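Acyl-CoA hydrolase (PDB 1Y7U) hydrolyses acyl-CoA thioesters, as a coenzyme A-binding and calcium-binding hot-dog-fold thioesterase that probably acts on long-chain fatty acyl-CoA. Local coordinates at the interface of chains A and B and the interface of chains A and C. Coordinates in Å, arbitrary orientation; residue numbers count along the deposited sequence, not the author numbering. Chains: chain A/B/C, Acyl-CoA hydrolase.

Contact 1: the interface of chains A and B. Residues chain A 171-174; chain B 101, 114, 143.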
loop_
_atom_site.group_PDB
_atom_site.type_symbol
_atom_site.label_atom_id
_atom_site.label_comp_id
_atom_site.label_asym_id
_atom_site.label_seq_id
_atom_site.Cartn_x
_atom_site.Cartn_y
_atom_site.Cartn_z
ATOM N N LEU A 171 34.842 5.946 -5.245
ATOM C CA LEU A 171 35.262 5.174 -6.411
ATOM C C LEU A 171 34.147 4.971 -7.444
ATOM O O LEU A 171 34.398 4.523 -8.570
ATOM C CB LEU A 171 35.774 3.799 -5.947
ATOM C CG LEU A 171 35.868 2.613 -6.920
ATOM C CD1 LEU A 171 36.815 1.576 -6.341
ATOM C CD2 LEU A 171 34.503 1.991 -7.158
ATOM N N LEU A 172 32.919 5.307 -7.069
ATOM C CA LEU A 172 31.793 5.086 -7.956
ATOM C C LEU A 172 31.312 6.211 -8.844
ATOM O O LEU A 172 31.508 7.399 -8.560
ATOM C CB LEU A 172 30.602 4.564 -7.155
ATOM C CG LEU A 172 30.634 3.079 -6.833
ATOM C CD1 LEU A 172 29.328 2.685 -6.179
ATOM C CD2 LEU A 172 30.843 2.293 -8.105
ATOM N N THR A 173 30.651 5.780 -9.916
ATOM C CA THR A 173 30.050 6.630 -10.933
ATOM C C THR A 173 28.570 6.783 -10.596
ATOM O O THR A 173 27.951 5.861 -10.063
ATOM C CB THR A 173 30.182 5.977 -12.329
ATOM O OG1 THR A 173 31.504 6.193 -12.832
ATOM C CG2 THR A 173 29.158 6.545 -13.303
ATOM N N PHE A 174 28.005 7.946 -10.908
ATOM C CA PHE A 174 26.599 8.206 -10.629
ATOM C C PHE A 174 25.705 7.838 -11.805
ATOM O O PHE A 174 24.841 6.953 -11.627
ATOM C CB PHE A 174 26.401 9.676 -10.279
ATOM C CG PHE A 174 27.085 10.085 -9.018
ATOM C CD1 PHE A 174 28.460 9.960 -8.888
ATOM C CD2 PHE A 174 26.355 10.587 -7.954
ATOM C CE1 PHE A 174 29.102 10.327 -7.711
ATOM C CE2 PHE A 174 26.985 10.958 -6.772
ATOM C CZ PHE A 174 28.361 10.829 -6.649
ATOM O OXT PHE A 174 25.881 8.441 -12.887
ATOM N N LYS B 101 23.744 0.084 -5.745
ATOM C CA LYS B 101 24.089 1.436 -5.355
ATOM C C LYS B 101 22.829 2.287 -5.337
ATOM O O LYS B 101 21.890 2.063 -6.109
ATOM C CB LYS B 101 25.169 2.040 -6.254
ATOM C CG LYS B 101 24.772 2.424 -7.636
ATOM C CD LYS B 101 25.970 3.073 -8.304
ATOM C CE LYS B 101 25.753 3.264 -9.793
ATOM N NZ LYS B 101 27.052 3.409 -10.528
ATOM N N ILE B 114 25.833 9.524 -3.712
ATOM C CA ILE B 114 25.653 8.111 -3.447
ATOM C C ILE B 114 25.118 8.117 -2.015
ATOM O O ILE B 114 25.795 8.577 -1.099
ATOM C CB ILE B 114 26.971 7.363 -3.466
ATOM C CG1 ILE B 114 27.577 7.420 -4.861
ATOM C CG2 ILE B 114 26.749 5.932 -3.023
ATOM C CD1 ILE B 114 26.891 6.525 -5.863
ATOM N N GLU B 143 35.323 -0.360 -13.473
ATOM C CA GLU B 143 34.549 -0.231 -12.240
ATOM C C GLU B 143 33.960 -1.572 -11.812
ATOM O O GLU B 143 33.914 -1.886 -10.624
ATOM C CB GLU B 143 33.421 0.784 -12.420
ATOM C CG GLU B 143 32.807 1.221 -11.109
ATOM C CD GLU B 143 31.586 2.100 -11.283
ATOM O OE1 GLU B 143 30.503 1.567 -11.619
ATOM O OE2 GLU B 143 31.712 3.330 -11.081
#

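Contact 2: the interface of chains A and C. Residues chain A 21-24, 81; chain C 20-22, 52, 56.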
loop_
_atom_site.group_PDB
_atom_site.type_symbol
_atom_site.label_atom_id
_atom_site.label_comp_id
_atom_site.label_asym_id
_atom_site.label_seq_id
_atom_site.Cartn_x
_atom_site.Cartn_y
_atom_site.Cartn_z
ATOM N N PHE A 21 7.538 -4.648 20.488
ATOM C CA PHE A 21 7.104 -5.911 19.907
ATOM C C PHE A 21 6.177 -5.682 18.732
ATOM O O PHE A 21 5.370 -4.755 18.734
ATOM C CB PHE A 21 6.335 -6.768 20.908
ATOM C CG PHE A 21 7.162 -7.310 22.016
ATOM C CD1 PHE A 21 7.269 -6.622 23.216
ATOM C CD2 PHE A 21 7.816 -8.526 21.875
ATOM C CE1 PHE A 21 8.016 -7.137 24.263
ATOM C CE2 PHE A 21 8.570 -9.054 22.917
ATOM C CZ PHE A 21 8.669 -8.359 24.113
ATOM N N LYS A 22 6.281 -6.550 17.737
ATOM C CA LYS A 22 5.407 -6.464 16.588
ATOM C C LYS A 22 5.281 -7.814 15.935
ATOM O O LYS A 22 6.262 -8.351 15.440
ATOM C CB LYS A 22 5.946 -5.483 15.563
ATOM C CG LYS A 22 5.032 -5.297 14.368
ATOM C CD LYS A 22 5.775 -4.543 13.297
ATOM C CE LYS A 22 4.854 -3.980 12.244
ATOM N NZ LYS A 22 5.664 -3.206 11.265
ATOM N N THR A 23 4.087 -8.382 15.944
ATOM C CA THR A 23 3.901 -9.654 15.278
ATOM C C THR A 23 2.913 -9.428 14.135
ATOM O O THR A 23 1.883 -8.774 14.305
ATOM C CB THR A 23 3.429 -10.760 16.262
ATOM O OG1 THR A 23 2.442 -11.583 15.632
ATOM C CG2 THR A 23 2.885 -10.149 17.533
ATOM N N SER A 24 3.258 -9.934 12.954
ATOM C CA SER A 24 2.429 -9.767 11.776
ATOM C C SER A 24 2.141 -11.061 11.059
ATOM O O SER A 24 2.749 -12.094 11.321
ATOM C CB SER A 24 3.096 -8.816 10.785
ATOM O OG SER A 24 3.206 -7.513 11.323
ATOM N N CYS A 81 4.219 -16.979 10.661
ATOM C CA CYS A 81 3.781 -15.783 11.332
ATOM C C CYS A 81 5.088 -15.137 11.801
ATOM O O CYS A 81 5.945 -15.814 12.355
ATOM C CB CYS A 81 2.909 -16.235 12.494
ATOM S SG CYS A 81 2.367 -14.979 13.569
ATOM N N VAL C 20 -1.023 -11.037 21.846
ATOM C CA VAL C 20 -0.304 -10.511 20.695
ATOM C C VAL C 20 -0.057 -9.001 20.833
ATOM O O VAL C 20 -0.936 -8.268 21.269
ATOM C CB VAL C 20 -1.125 -10.792 19.411
ATOM C CG1 VAL C 20 -0.432 -10.209 18.181
ATOM C CG2 VAL C 20 -1.313 -12.279 19.250
ATOM N N PHE C 21 1.136 -8.539 20.476
ATOM C CA PHE C 21 1.449 -7.113 20.555
ATOM C C PHE C 21 1.857 -6.554 19.200
ATOM O O PHE C 21 2.333 -7.279 18.326
ATOM C CB PHE C 21 2.629 -6.819 21.483
ATOM C CG PHE C 21 2.466 -7.314 22.869
ATOM C CD1 PHE C 21 2.976 -8.558 23.236
ATOM C CD2 PHE C 21 1.841 -6.526 23.832
ATOM C CE1 PHE C 21 2.869 -9.012 24.554
ATOM C CE2 PHE C 21 1.726 -6.968 25.154
ATOM C CZ PHE C 21 2.243 -8.214 25.518
ATOM N N LYS C 22 1.680 -5.249 19.043
ATOM C CA LYS C 22 2.088 -4.558 17.836
ATOM C C LYS C 22 2.162 -3.068 18.109
ATOM O O LYS C 22 1.228 -2.480 18.643
ATOM C CB LYS C 22 1.136 -4.812 16.669
ATOM C CG LYS C 22 1.510 -3.950 15.471
ATOM C CD LYS C 22 1.021 -4.488 14.147
ATOM C CE LYS C 22 -0.412 -4.101 13.857
ATOM N NZ LYS C 22 -0.821 -4.672 12.552
ATOM N N ILE C 52 -4.839 -12.880 14.890
ATOM C CA ILE C 52 -3.611 -13.612 15.112
ATOM C C ILE C 52 -3.747 -14.294 16.462
ATOM O O ILE C 52 -3.328 -15.431 16.626
ATOM C CB ILE C 52 -2.394 -12.672 15.069
ATOM C CG1 ILE C 52 -2.218 -12.152 13.631
ATOM C CG2 ILE C 52 -1.148 -13.399 15.529
ATOM C CD1 ILE C 52 -1.121 -11.129 13.444
ATOM N N ARG C 56 -3.621 -18.260 17.188
ATOM C CA ARG C 56 -2.575 -18.685 18.113
ATOM C C ARG C 56 -3.239 -19.708 19.028
ATOM O O ARG C 56 -2.732 -20.806 19.242
ATOM C CB ARG C 56 -2.098 -17.516 18.972
ATOM C CG ARG C 56 -0.998 -16.678 18.388
ATOM C CD ARG C 56 0.340 -17.353 18.554
ATOM N NE ARG C 56 1.427 -16.449 18.198
ATOM C CZ ARG C 56 1.684 -15.320 18.843
ATOM N NH1 ARG C 56 0.927 -14.973 19.875
ATOM N NH2 ARG C 56 2.686 -14.537 18.454
#

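Contact 1: the interface of chains A and B
The C-terminal tail of chain A, A:Leu172 to A:Phe174, docks on B:Lys101, B:Ile114 and B:Glu143 in a two-fold homotypic interface, so a matching tail contact ties chain B back to chain A. The polar part of the grip centres on the backbone of A:Thr173. Its amide N donates to the carboxylate oxygen OE2 of B:Glu143 at 2.9 Å, meeting the syn side 21° out of the carboxylate plane. From the other end of the residue, the carbonyl O of A:Thr173 accepts a hydrogen bond from the side-chain amine NZ of B:Lys101 at 2.7 Å, the donor tilted 35° from the carbonyl plane. B:Lys101 starts with CG between its backbone N and carbonyl carbon, and the extended chain beyond carries NZ there. B:Glu143, in the first turn of helix 142-171, has CG anti to the backbone N (chi1 -166°), which carries its carboxylate out to the tail. The hydroxyl OG1 of A:Thr173 adds a weak bond to OE2. A:Leu172 lays its methyl CD2 over one face of this carboxylate, 3.3 Å from CD, while its CD1 meets the aliphatic CD of B:Lys101 at 4.0 Å. Beyond, B:Ile114 places CG1 over one face of the A:Phe174 ring, offset toward the rim and 3.9 Å from CZ. Together these contacts fasten the last residues of the protein to its neighbour and probably steady the pairing of the two subunits.

Contact 2: the interface of chains A and C
The phenyl rings of A:Phe21 and C:Phe21 lie near each other without stacking: C:Phe21 CD1 stands above the plane of the A:Phe21 ring, at its rim, 4.5 Å from its CG, and the planes are inclined by about 34°. The firmer meeting is at their roots, where the two CB atoms are 3.8 Å apart. In both residues CG lies anti to the carbonyl carbon (chi1 -69° in A:Phe21), and both rings leave the same side of the paired strands. C:Arg56, its chain bent at chi2, brings guanidinium NH2 to 4.1 Å from A:Thr23 OG1, with no hydrogen bond between them. The 20-25 strands that carry the phenylalanines run antiparallel, bridged at A:Lys22 and C:Lys22. A:Thr23 N donates to C:Phe21 O at 3.2 Å, nearly in line with the carbonyl (163° at the oxygen), and the two-fold axis supplies a twin. The lysine side chains cross at their bases, CG of A:Lys22 lying 3.9 Å from CG of C:Lys22; their extended and bent tails then part, which would ease repulsion between like charges. A:Thr23 points its methyl CG2 at C:Val20, the side chains meeting at about a right angle. C:Ile52, from helix 39-58, lies alongside A:Thr23 pointing the other way, its CG2 4.0 Å from OG1. The contact is probably one between neighbouring dimers of the hexamer. At its margin, A:Cys81 SG stands 4.3 Å from C:Ile52 CG2.

Contact 1 and contact 2 share no residue, and their C-alpha centres are about 40 Å apart. Chain A serves both. In contact 1 its tail meets strands 95-106 and 112-124 of chain B and the start of helix 142-171, the same helix that the tail follows in its own chain. In contact 2 strands 20-25 and 81-91 face strand 20-25 and helix 39-58 of chain C, and the two-fold gives chain A's helix the same role. One subunit can thus hold two neighbours at once, which could close the six deposited copies into a hexamer, plausibly a trimer of dimers, although these contacts alone do not establish it in solution.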